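Long-range contacts in catecholate siderophore receptor Fiu (Escherichia coli, PDB 6BPM), which actively imports iron bound to catecholate siderophores across the bacterial outer membrane, powered by its interaction with TonB, and also serves as a receptor for several microcins: residues G408-F413 and Y438-D443; D443-C448 and P467-D472; V471-S476 and F512-S517. All blocks are in the same frame, centred on the assembly; numbering follows the deposited sequence.

All three contacts lie on one side of the 22-stranded antiparallel barrel and step along three consecutive strands, 404-422, 427-447 and 467-489. Contact 1 pairs the first two strands. Contact 2, centred about 18 Å away, pairs the far end of 427-447 with the beginning of 467-489 and shares Asp443 with contact 1. Contact 3 packs 471-476 against the loop 512-517; its centre is about 9 Å from that of contact 1 and about 13 Å from that of contact 2, with which it shares Val471 and Asp472. Together they show how neighbouring strands build the barrel wall of this transporter and how a later loop folds back on that wall.

Contact 1 of 3, residues G408-F413 and Y438-D443; sequences GQTDTF and YHTEYD. With POG ((20S)-2,5,8,11,14,17-hexamethyl-3,6,9,12,15,18-hexaoxahenicosane-1,20-diol), chain E.
Thr410 and Thr440 face each other across a non-hydrogen-bonded antiparallel pair, where the backbone offers no mutual bond and the side chains supply one. Thr410 OG1 and Thr440 OG1 lie 2.9 Å apart, and either may donate. Both threonines place OG1 anti to the carbonyl carbon (chi1 -69° and -62°), which turns the hydroxyls together while the methyl CG2 of Thr440 packs against Thr410 OG1 at 3.3 Å. A beta-branched residue with a hydroxyl suits this buried place, since each oxygen finds its partner in its opposite number.

On either side of this pair the main chain satisfies itself. Gln409 N gives its hydrogen to Glu441 O at 2.7 Å, and Glu441 N returns a bond to Gln409 O. One pair further on, Asp411 N reaches His439 O at 2.8 Å, nearly straight, and His439 N reaches Asp411 O at 2.9 Å. Several of these carbonyls also accept a CA-H contact, as Asp411 O does from Tyr438 CA at 3.1 Å. By backbone, Thr410 bonds to Glu370 and Tyr438 to Gly477, on the flanking strands.

Gln409, Asp411, His439 and Glu441 share the other face. The Gln409 amide and Glu441 carboxylate run side by side, their planes turned 29° from one another, with NE2 and OE1 3.8 Å apart, too far for a bond. For Asp411 and His439 the polar partners lie beyond the two segments: Asp411 OD2 forms a salt bridge with Arg369, and His439 ND1 a hydrogen bond with Ser476 OG. A bound polyether chain lies on this face, its C9 3.4 Å from Asp411 CB.

Side chains alternating between faces, and two hydrogen-bonded pairs separated by the threonine pair, identify part of the hairpin 404-422/427-447 in the transmembrane beta-barrel of a TonB-dependent receptor.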
loop_
_atom_site.group_PDB
_atom_site.type_symbol
_atom_site.label_atom_id
_atom_site.label_comp_id
_atom_site.label_asym_id
_atom_site.label_seq_id
_atom_site.Cartn_x
_atom_site.Cartn_y
_atom_site.Cartn_z
ATOM N N GLY A 408 18.439 -8.146 8.448
ATOM C CA GLY A 408 18.750 -6.986 7.629
ATOM C C GLY A 408 18.805 -5.739 8.491
ATOM O O GLY A 408 17.984 -5.557 9.400
ATOM N N GLN A 409 19.745 -4.862 8.175
ATOM C CA GLN A 409 19.786 -3.576 8.846
ATOM C C GLN A 409 20.262 -2.519 7.860
ATOM O O GLN A 409 21.236 -2.733 7.128
ATOM C CB GLN A 409 20.697 -3.631 10.074
ATOM C CG GLN A 409 20.909 -2.262 10.723
ATOM C CD GLN A 409 21.644 -2.359 12.026
ATOM O OE1 GLN A 409 21.082 -2.807 13.017
ATOM N NE2 GLN A 409 22.912 -1.960 12.036
ATOM N N THR A 410 19.561 -1.390 7.834
ATOM C CA THR A 410 19.932 -0.253 6.998
ATOM C C THR A 410 19.986 0.989 7.876
ATOM O O THR A 410 19.027 1.287 8.595
ATOM C CB THR A 410 18.940 -0.067 5.826
ATOM O OG1 THR A 410 19.082 -1.149 4.875
ATOM C CG2 THR A 410 19.172 1.278 5.129
ATOM N N ASP A 411 21.121 1.673 7.863
ATOM C CA ASP A 411 21.293 2.953 8.539
ATOM C C ASP A 411 21.382 4.077 7.515
ATOM O O ASP A 411 22.150 3.980 6.550
ATOM C CB ASP A 411 22.537 2.931 9.423
ATOM C CG ASP A 411 22.347 2.077 10.651
ATOM O OD1 ASP A 411 21.183 1.835 11.042
ATOM O OD2 ASP A 411 23.360 1.630 11.215
ATOM N N THR A 412 20.598 5.138 7.724
ATOM C CA THR A 412 20.491 6.249 6.774
ATOM C C THR A 412 20.785 7.595 7.433
ATOM O O THR A 412 20.274 7.886 8.518
ATOM C CB THR A 412 19.091 6.311 6.140
ATOM O OG1 THR A 412 18.667 5.000 5.731
ATOM C CG2 THR A 412 19.080 7.262 4.948
ATOM N N PHE A 413 21.613 8.408 6.768
ATOM C CA PHE A 413 21.767 9.835 7.044
ATOM C C PHE A 413 21.372 10.607 5.791
ATOM O O PHE A 413 21.959 10.395 4.725
ATOM C CB PHE A 413 23.203 10.194 7.416
ATOM C CG PHE A 413 23.450 11.694 7.489
ATOM C CD1 PHE A 413 23.239 12.387 8.673
ATOM C CD2 PHE A 413 23.885 12.394 6.390
ATOM C CE1 PHE A 413 23.451 13.743 8.763
ATOM C CE2 PHE A 413 24.099 13.767 6.470
ATOM C CZ PHE A 413 23.879 14.439 7.661
ATOM N N TYR A 438 23.816 5.697 3.173
ATOM C CA TYR A 438 23.235 4.498 3.741
ATOM C C TYR A 438 24.315 3.443 3.883
ATOM O O TYR A 438 25.277 3.401 3.112
ATOM C CB TYR A 438 22.068 3.967 2.882
ATOM C CG TYR A 438 22.470 3.340 1.561
ATOM C CD1 TYR A 438 22.715 1.981 1.460
ATOM C CD2 TYR A 438 22.599 4.113 0.414
ATOM C CE1 TYR A 438 23.075 1.404 0.248
ATOM C CE2 TYR A 438 22.965 3.549 -0.794
ATOM C CZ TYR A 438 23.205 2.197 -0.874
ATOM O OH TYR A 438 23.566 1.637 -2.081
ATOM N N HIS A 439 24.162 2.614 4.911
ATOM C CA HIS A 439 24.900 1.368 5.050
ATOM C C HIS A 439 23.864 0.290 5.287
ATOM O O HIS A 439 22.981 0.467 6.133
ATOM C CB HIS A 439 25.893 1.421 6.194
ATOM C CG HIS A 439 26.711 0.177 6.336
ATOM N ND1 HIS A 439 27.496 -0.318 5.318
ATOM C CD2 HIS A 439 26.869 -0.670 7.379
ATOM C CE1 HIS A 439 28.110 -1.411 5.729
ATOM N NE2 HIS A 439 27.740 -1.651 6.974
ATOM N N THR A 440 23.923 -0.787 4.502
ATOM C CA THR A 440 23.010 -1.914 4.651
ATOM C C THR A 440 23.795 -3.173 4.991
ATOM O O THR A 440 24.866 -3.414 4.425
ATOM C CB THR A 440 22.178 -2.151 3.379
ATOM O OG1 THR A 440 21.373 -1.000 3.122
ATOM C CG2 THR A 440 21.239 -3.329 3.579
ATOM N N GLU A 441 23.270 -3.959 5.932
ATOM C CA GLU A 441 23.859 -5.236 6.327
ATOM C C GLU A 441 22.797 -6.317 6.242
ATOM O O GLU A 441 21.668 -6.121 6.712
ATOM C CB GLU A 441 24.411 -5.204 7.730
ATOM C CG GLU A 441 25.566 -4.282 7.938
ATOM C CD GLU A 441 26.123 -4.404 9.329
ATOM O OE1 GLU A 441 25.332 -4.309 10.287
ATOM O OE2 GLU A 441 27.343 -4.602 9.465
ATOM N N TYR A 442 23.166 -7.464 5.658
ATOM C CA TYR A 442 22.233 -8.570 5.494
ATOM C C TYR A 442 22.942 -9.903 5.647
ATOM O O TYR A 442 24.019 -10.120 5.090
ATOM C CB TYR A 442 21.562 -8.550 4.126
ATOM C CG TYR A 442 20.459 -9.583 3.955
ATOM C CD1 TYR A 442 19.230 -9.414 4.579
ATOM C CD2 TYR A 442 20.638 -10.712 3.152
ATOM C CE1 TYR A 442 18.205 -10.327 4.417
ATOM C CE2 TYR A 442 19.607 -11.645 2.983
ATOM C CZ TYR A 442 18.394 -11.435 3.621
ATOM O OH TYR A 442 17.348 -12.310 3.495
ATOM N N ASP A 443 22.315 -10.799 6.389
ATOM C CA ASP A 443 22.772 -12.174 6.472
ATOM C C ASP A 443 21.544 -13.063 6.557
ATOM O O ASP A 443 20.504 -12.660 7.084
ATOM C CB ASP A 443 23.721 -12.419 7.664
ATOM C CG ASP A 443 23.057 -12.198 9.018
ATOM O OD1 ASP A 443 22.080 -12.910 9.333
ATOM O OD2 ASP A 443 23.539 -11.345 9.789
HETATM O OH POG E . 31.300 3.511 0.081
HETATM C C2 POG E . 30.727 4.789 0.011
HETATM C C1 POG E . 31.605 5.727 -0.820
HETATM C C3 POG E . 30.572 5.347 1.425
HETATM O O2 POG E . 29.208 5.416 1.733
HETATM C C5 POG E . 28.903 6.166 2.870
HETATM O O1 POG E . 17.003 7.889 15.901
HETATM C C4 POG E . 17.704 7.241 14.876
HETATM C C6 POG E . 19.174 7.109 15.264
HETATM O O3 POG E . 19.834 6.316 14.312
HETATM C C7 POG E . 21.115 5.861 14.668
HETATM C C8 POG E . 22.160 6.087 13.566
HETATM O O4 POG E . 21.617 6.001 12.264
HETATM C C9 POG E . 22.486 5.887 11.160
HETATM C C10 POG E . 23.240 7.177 10.791
HETATM O O5 POG E . 23.726 6.969 9.480
HETATM C C11 POG E . 25.000 7.347 9.024
HETATM C C12 POG E . 25.814 6.101 8.686
HETATM O O6 POG E . 25.377 5.634 7.450
HETATM C C13 POG E . 26.391 5.052 6.694
HETATM C C14 POG E . 26.922 6.078 5.691
HETATM O O7 POG E . 27.727 5.393 4.769
HETATM C C15 POG E . 27.558 5.701 3.415
HETATM C C16 POG E . 28.807 7.642 2.504
HETATM C C17 POG E . 27.741 7.168 6.392
HETATM C C18 POG E . 25.671 4.957 9.700
HETATM C C19 POG E . 24.343 7.490 11.806
HETATM C C20 POG E . 23.303 5.093 13.835
HETATM C C21 POG E . 19.266 6.483 16.658
#

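Contact 2 of 3, residues D443-C448 and P467-D472; sequences DSATAC and PVTTVD
The carboxylate of Asp472 presents a flat face to the methylene of Asp443: Asp443 CB lies over it, 3.9 Å from Asp472 CG. The acids keep their oxygens apart, Asp443 OD2 lying 4.8 Å from Asp472 OD1; Asp443 OD1 accepts a hydrogen bond from Asn407 ND2, which would partly offset the repulsion between the two acids. Further along the sheet face that carries both acids, the Pro467 ring meets the small Ala445 methyl, CB to CB.

The peptide planes are gripped less regularly. Ser444 N bonds Val471 O at 2.8 Å, but Ser444 O is used by Thr470 N at 3.0 Å, which stands above the carbonyl plane, 36° out of it. Between Ser444 and Ala445 the register slips by one residue, a beta bulge, with Thr470 at the corner of the chain; beyond it Thr446 and Val468 exchange two bonds, the one from Val468 N almost straight at 175°. On the other face, Val471 CG1 packs on Ser444 CB at 3.7 Å; past the strand's end, Cys448 CB meets Val468 CG2.

Beyond the pairing, Cys448 is disulfide-bonded to Cys458 in the connecting loop. Strand 427-447 runs between 404-422, where Ala406 touches Ser444, and the bent start of 467-489.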
loop_
_atom_site.group_PDB
_atom_site.type_symbol
_atom_site.label_atom_id
_atom_site.label_comp_id
_atom_site.label_asym_id
_atom_site.label_seq_id
_atom_site.Cartn_x
_atom_site.Cartn_y
_atom_site.Cartn_z
ATOM N N ASP A 443 22.315 -10.799 6.389
ATOM C CA ASP A 443 22.772 -12.174 6.472
ATOM C C ASP A 443 21.544 -13.063 6.557
ATOM O O ASP A 443 20.504 -12.660 7.084
ATOM C CB ASP A 443 23.721 -12.419 7.664
ATOM C CG ASP A 443 23.057 -12.198 9.018
ATOM O OD1 ASP A 443 22.080 -12.910 9.333
ATOM O OD2 ASP A 443 23.539 -11.345 9.789
ATOM N N SER A 444 21.662 -14.261 5.997
ATOM C CA SER A 444 20.571 -15.219 6.004
ATOM C C SER A 444 21.160 -16.598 6.262
ATOM O O SER A 444 22.335 -16.855 5.989
ATOM C CB SER A 444 19.789 -15.195 4.682
ATOM O OG SER A 444 18.643 -16.032 4.741
ATOM N N ALA A 445 20.335 -17.479 6.816
ATOM C CA ALA A 445 20.750 -18.838 7.111
ATOM C C ALA A 445 19.537 -19.738 6.954
ATOM O O ALA A 445 18.399 -19.319 7.200
ATOM C CB ALA A 445 21.354 -18.991 8.523
ATOM N N THR A 446 19.791 -20.981 6.544
ATOM C CA THR A 446 18.742 -21.970 6.367
ATOM C C THR A 446 19.094 -23.212 7.168
ATOM O O THR A 446 20.272 -23.497 7.406
ATOM C CB THR A 446 18.562 -22.344 4.903
ATOM O OG1 THR A 446 18.382 -21.151 4.131
ATOM C CG2 THR A 446 17.349 -23.226 4.742
ATOM N N ALA A 447 18.055 -23.914 7.630
ATOM C CA ALA A 447 18.230 -25.203 8.295
ATOM C C ALA A 447 18.707 -26.242 7.283
ATOM O O ALA A 447 18.032 -26.495 6.280
ATOM C CB ALA A 447 16.915 -25.637 8.933
ATOM N N CYS A 448 19.853 -26.856 7.541
ATOM C CA CYS A 448 20.421 -27.723 6.521
ATOM C C CYS A 448 19.767 -29.105 6.544
ATOM O O CYS A 448 19.196 -29.545 7.548
ATOM C CB CYS A 448 21.928 -27.873 6.696
ATOM S SG CYS A 448 22.421 -28.943 8.050
ATOM N N PRO A 467 21.470 -24.257 11.476
ATOM C CA PRO A 467 21.511 -23.062 10.616
ATOM C C PRO A 467 22.841 -22.930 9.890
ATOM O O PRO A 467 23.888 -22.765 10.514
ATOM C CB PRO A 467 21.289 -21.910 11.601
ATOM C CG PRO A 467 21.420 -22.522 12.971
ATOM C CD PRO A 467 21.002 -23.928 12.830
ATOM N N VAL A 468 22.786 -22.985 8.559
ATOM C CA VAL A 468 23.924 -22.730 7.676
ATOM C C VAL A 468 23.707 -21.380 7.003
ATOM O O VAL A 468 22.616 -21.113 6.479
ATOM C CB VAL A 468 24.078 -23.835 6.619
ATOM C CG1 VAL A 468 25.179 -23.476 5.644
ATOM C CG2 VAL A 468 24.377 -25.155 7.286
ATOM N N THR A 469 24.734 -20.522 7.040
ATOM C CA THR A 469 24.666 -19.195 6.429
ATOM C C THR A 469 24.807 -19.287 4.908
ATOM O O THR A 469 25.770 -19.866 4.398
ATOM C CB THR A 469 25.761 -18.280 6.991
ATOM O OG1 THR A 469 25.648 -18.171 8.423
ATOM C CG2 THR A 469 25.650 -16.888 6.372
ATOM N N THR A 470 23.866 -18.673 4.187
ATOM C CA THR A 470 23.885 -18.639 2.735
ATOM C C THR A 470 24.284 -17.286 2.172
ATOM O O THR A 470 24.701 -17.216 1.011
ATOM C CB THR A 470 22.507 -19.021 2.169
ATOM O OG1 THR A 470 21.505 -18.111 2.653
ATOM C CG2 THR A 470 22.153 -20.447 2.603
ATOM N N VAL A 471 24.179 -16.220 2.960
ATOM C CA VAL A 471 24.653 -14.907 2.544
ATOM C C VAL A 471 24.944 -14.085 3.791
ATOM O O VAL A 471 24.220 -14.152 4.788
ATOM C CB VAL A 471 23.649 -14.209 1.592
ATOM C CG1 VAL A 471 22.285 -14.097 2.210
ATOM C CG2 VAL A 471 24.179 -12.810 1.194
ATOM N N ASP A 472 26.038 -13.328 3.732
ATOM C CA ASP A 472 26.443 -12.426 4.815
ATOM C C ASP A 472 27.305 -11.349 4.152
ATOM O O ASP A 472 28.504 -11.548 3.957
ATOM C CB ASP A 472 27.216 -13.127 5.900
ATOM C CG ASP A 472 27.571 -12.202 7.040
ATOM O OD1 ASP A 472 27.333 -10.992 6.912
ATOM O OD2 ASP A 472 28.134 -12.667 8.051
#

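Contact 3 of 3, residues V471-S476 and F512-S517; sequences VDTAKS and FALAQS. With POG ((20S)-2,5,8,11,14,17-hexamethyl-3,6,9,12,15,18-hexaoxahenicosane-1,20-diol), chain E.
Leu514, from the loop between strands 494-505 and 531-544, lies along strand 471-476, and each of its carbons from CB outward except CG has a partner there. Its CB touches the methyl CG2 of Thr473 at 3.9 Å. With CG anti to the carbonyl carbon (chi1 -61°), the branch is thrown along the strand, so CD1 rests 3.8 Å from Ala474 CA and 3.9 Å from Lys475 N and CB. CD2 ends near the same Lys475 CB, at 4.2 Å. A branched apolar residue fits here because its two methyls can bear on backbone and methylene carbon at once, and the Ala474 methyl points away from the loop, leaving its CA facing CD1.

At the rear of the leucine, Val471 CG2 meets the main-chain oxygen of Leu514. Gln516, bent at chi2, brings OE1 to 3.5 Å from Thr473 CB, an oblique approach over carbon. Thr473 OG1, anti to the backbone N (chi1 -174°), lies near Gln516 OE1 and bonds a water at 3.1 Å; Ser517 N gives its hydrogen to that water at 3.0 Å.

The loop's Ala515 is bonded by backbone to Asn524 and Thr526. Within the two segments, therefore, the grip is van der Waals contact plus one water bridge; a direct hydrogen bond, Lys475 NZ to Thr526 O, ties the strand to another part of the same loop.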
loop_
_atom_site.group_PDB
_atom_site.type_symbol
_atom_site.label_atom_id
_atom_site.label_comp_id
_atom_site.label_asym_id
_atom_site.label_seq_id
_atom_site.Cartn_x
_atom_site.Cartn_y
_atom_site.Cartn_z
ATOM N N VAL A 471 24.179 -16.220 2.960
ATOM C CA VAL A 471 24.653 -14.907 2.544
ATOM C C VAL A 471 24.944 -14.085 3.791
ATOM O O VAL A 471 24.220 -14.152 4.788
ATOM C CB VAL A 471 23.649 -14.209 1.592
ATOM C CG1 VAL A 471 22.285 -14.097 2.210
ATOM C CG2 VAL A 471 24.179 -12.810 1.194
ATOM N N ASP A 472 26.038 -13.328 3.732
ATOM C CA ASP A 472 26.443 -12.426 4.815
ATOM C C ASP A 472 27.305 -11.349 4.152
ATOM O O ASP A 472 28.504 -11.548 3.957
ATOM C CB ASP A 472 27.216 -13.127 5.900
ATOM C CG ASP A 472 27.571 -12.202 7.040
ATOM O OD1 ASP A 472 27.333 -10.992 6.912
ATOM O OD2 ASP A 472 28.134 -12.667 8.051
ATOM N N THR A 473 26.685 -10.229 3.797
ATOM C CA THR A 473 27.444 -9.181 3.137
ATOM C C THR A 473 26.873 -7.815 3.508
ATOM O O THR A 473 25.908 -7.703 4.271
ATOM C CB THR A 473 27.488 -9.435 1.625
ATOM O OG1 THR A 473 28.348 -8.473 1.000
ATOM C CG2 THR A 473 26.091 -9.383 1.026
ATOM N N ALA A 474 27.504 -6.769 2.976
ATOM C CA ALA A 474 27.133 -5.402 3.301
ATOM C C ALA A 474 27.333 -4.487 2.090
ATOM O O ALA A 474 28.082 -4.798 1.159
ATOM C CB ALA A 474 27.932 -4.911 4.507
ATOM N N LYS A 475 26.672 -3.330 2.130
ATOM C CA LYS A 475 26.675 -2.406 1.001
ATOM C C LYS A 475 26.531 -0.974 1.498
ATOM O O LYS A 475 25.535 -0.655 2.153
ATOM C CB LYS A 475 25.521 -2.749 0.062
ATOM C CG LYS A 475 25.151 -1.663 -0.908
ATOM C CD LYS A 475 26.224 -1.504 -1.943
ATOM C CE LYS A 475 25.675 -0.787 -3.144
ATOM N NZ LYS A 475 26.769 -0.489 -4.091
ATOM N N SER A 476 27.464 -0.099 1.115
ATOM C CA SER A 476 27.408 1.324 1.457
ATOM C C SER A 476 27.230 2.149 0.192
ATOM O O SER A 476 27.808 1.839 -0.857
ATOM C CB SER A 476 28.677 1.791 2.153
ATOM O OG SER A 476 28.867 1.094 3.366
ATOM N N PHE A 512 15.791 -5.162 2.293
ATOM C CA PHE A 512 17.007 -5.369 3.079
ATOM C C PHE A 512 17.892 -6.495 2.565
ATOM O O PHE A 512 19.086 -6.538 2.890
ATOM C CB PHE A 512 16.681 -5.650 4.545
ATOM C CG PHE A 512 15.972 -4.532 5.236
ATOM C CD1 PHE A 512 14.595 -4.443 5.201
ATOM C CD2 PHE A 512 16.688 -3.578 5.937
ATOM C CE1 PHE A 512 13.930 -3.413 5.850
ATOM C CE2 PHE A 512 16.038 -2.541 6.577
ATOM C CZ PHE A 512 14.648 -2.455 6.532
ATOM N N ALA A 513 17.361 -7.390 1.740
ATOM C CA ALA A 513 18.206 -8.473 1.252
ATOM C C ALA A 513 19.288 -7.922 0.336
ATOM O O ALA A 513 19.050 -6.995 -0.449
ATOM C CB ALA A 513 17.388 -9.527 0.508
ATOM N N LEU A 514 20.480 -8.496 0.452
ATOM C CA LEU A 514 21.594 -8.231 -0.443
ATOM C C LEU A 514 22.048 -9.556 -1.036
ATOM O O LEU A 514 21.780 -10.627 -0.488
ATOM C CB LEU A 514 22.766 -7.551 0.277
ATOM C CG LEU A 514 22.483 -6.183 0.916
ATOM C CD1 LEU A 514 23.667 -5.725 1.747
ATOM C CD2 LEU A 514 22.134 -5.162 -0.118
ATOM N N ALA A 515 22.686 -9.486 -2.198
ATOM C CA ALA A 515 23.276 -10.660 -2.819
ATOM C C ALA A 515 24.780 -10.471 -2.888
ATOM O O ALA A 515 25.279 -9.345 -2.933
ATOM C CB ALA A 515 22.717 -10.929 -4.229
ATOM N N GLN A 516 25.497 -11.581 -2.858
ATOM C CA GLN A 516 26.938 -11.513 -2.987
ATOM C C GLN A 516 27.265 -11.027 -4.388
ATOM O O GLN A 516 26.608 -11.405 -5.363
ATOM C CB GLN A 516 27.569 -12.884 -2.746
ATOM C CG GLN A 516 29.085 -12.884 -2.689
ATOM C CD GLN A 516 29.618 -12.057 -1.538
ATOM O OE1 GLN A 516 28.879 -11.710 -0.614
ATOM N NE2 GLN A 516 30.908 -11.748 -1.578
ATOM N N SER A 517 28.284 -10.185 -4.480
ATOM C CA SER A 517 28.634 -9.541 -5.734
ATOM C C SER A 517 29.308 -10.520 -6.687
ATOM O O SER A 517 30.043 -11.418 -6.275
ATOM C CB SER A 517 29.564 -8.370 -5.452
ATOM O OG SER A 517 30.693 -8.830 -4.731
HETATM O OH POG E . 31.300 3.511 0.081
HETATM C C2 POG E . 30.727 4.789 0.011
HETATM C C1 POG E . 31.605 5.727 -0.820
HETATM C C3 POG E . 30.572 5.347 1.425
HETATM O O2 POG E . 29.208 5.416 1.733
HETATM C C5 POG E . 28.903 6.166 2.870
HETATM O O1 POG E . 17.003 7.889 15.901
HETATM C C4 POG E . 17.704 7.241 14.876
HETATM C C6 POG E . 19.174 7.109 15.264
HETATM O O3 POG E . 19.834 6.316 14.312
HETATM C C7 POG E . 21.115 5.861 14.668
HETATM C C8 POG E . 22.160 6.087 13.566
HETATM O O4 POG E . 21.617 6.001 12.264
HETATM C C9 POG E . 22.486 5.887 11.160
HETATM C C10 POG E . 23.240 7.177 10.791
HETATM O O5 POG E . 23.726 6.969 9.480
HETATM C C11 POG E . 25.000 7.347 9.024
HETATM C C12 POG E . 25.814 6.101 8.686
HETATM O O6 POG E . 25.377 5.634 7.450
HETATM C C13 POG E . 26.391 5.052 6.694
HETATM C C14 POG E . 26.922 6.078 5.691
HETATM O O7 POG E . 27.727 5.393 4.769
HETATM C C15 POG E . 27.558 5.701 3.415
HETATM C C16 POG E . 28.807 7.642 2.504
HETATM C C17 POG E . 27.741 7.168 6.392
HETATM C C18 POG E . 25.671 4.957 9.700
HETATM C C19 POG E . 24.343 7.490 11.806
HETATM C C20 POG E . 23.303 5.093 13.835
HETATM C C21 POG E . 19.266 6.483 16.658
HETATM O O HOH W 1 29.074 -8.694 -1.964
#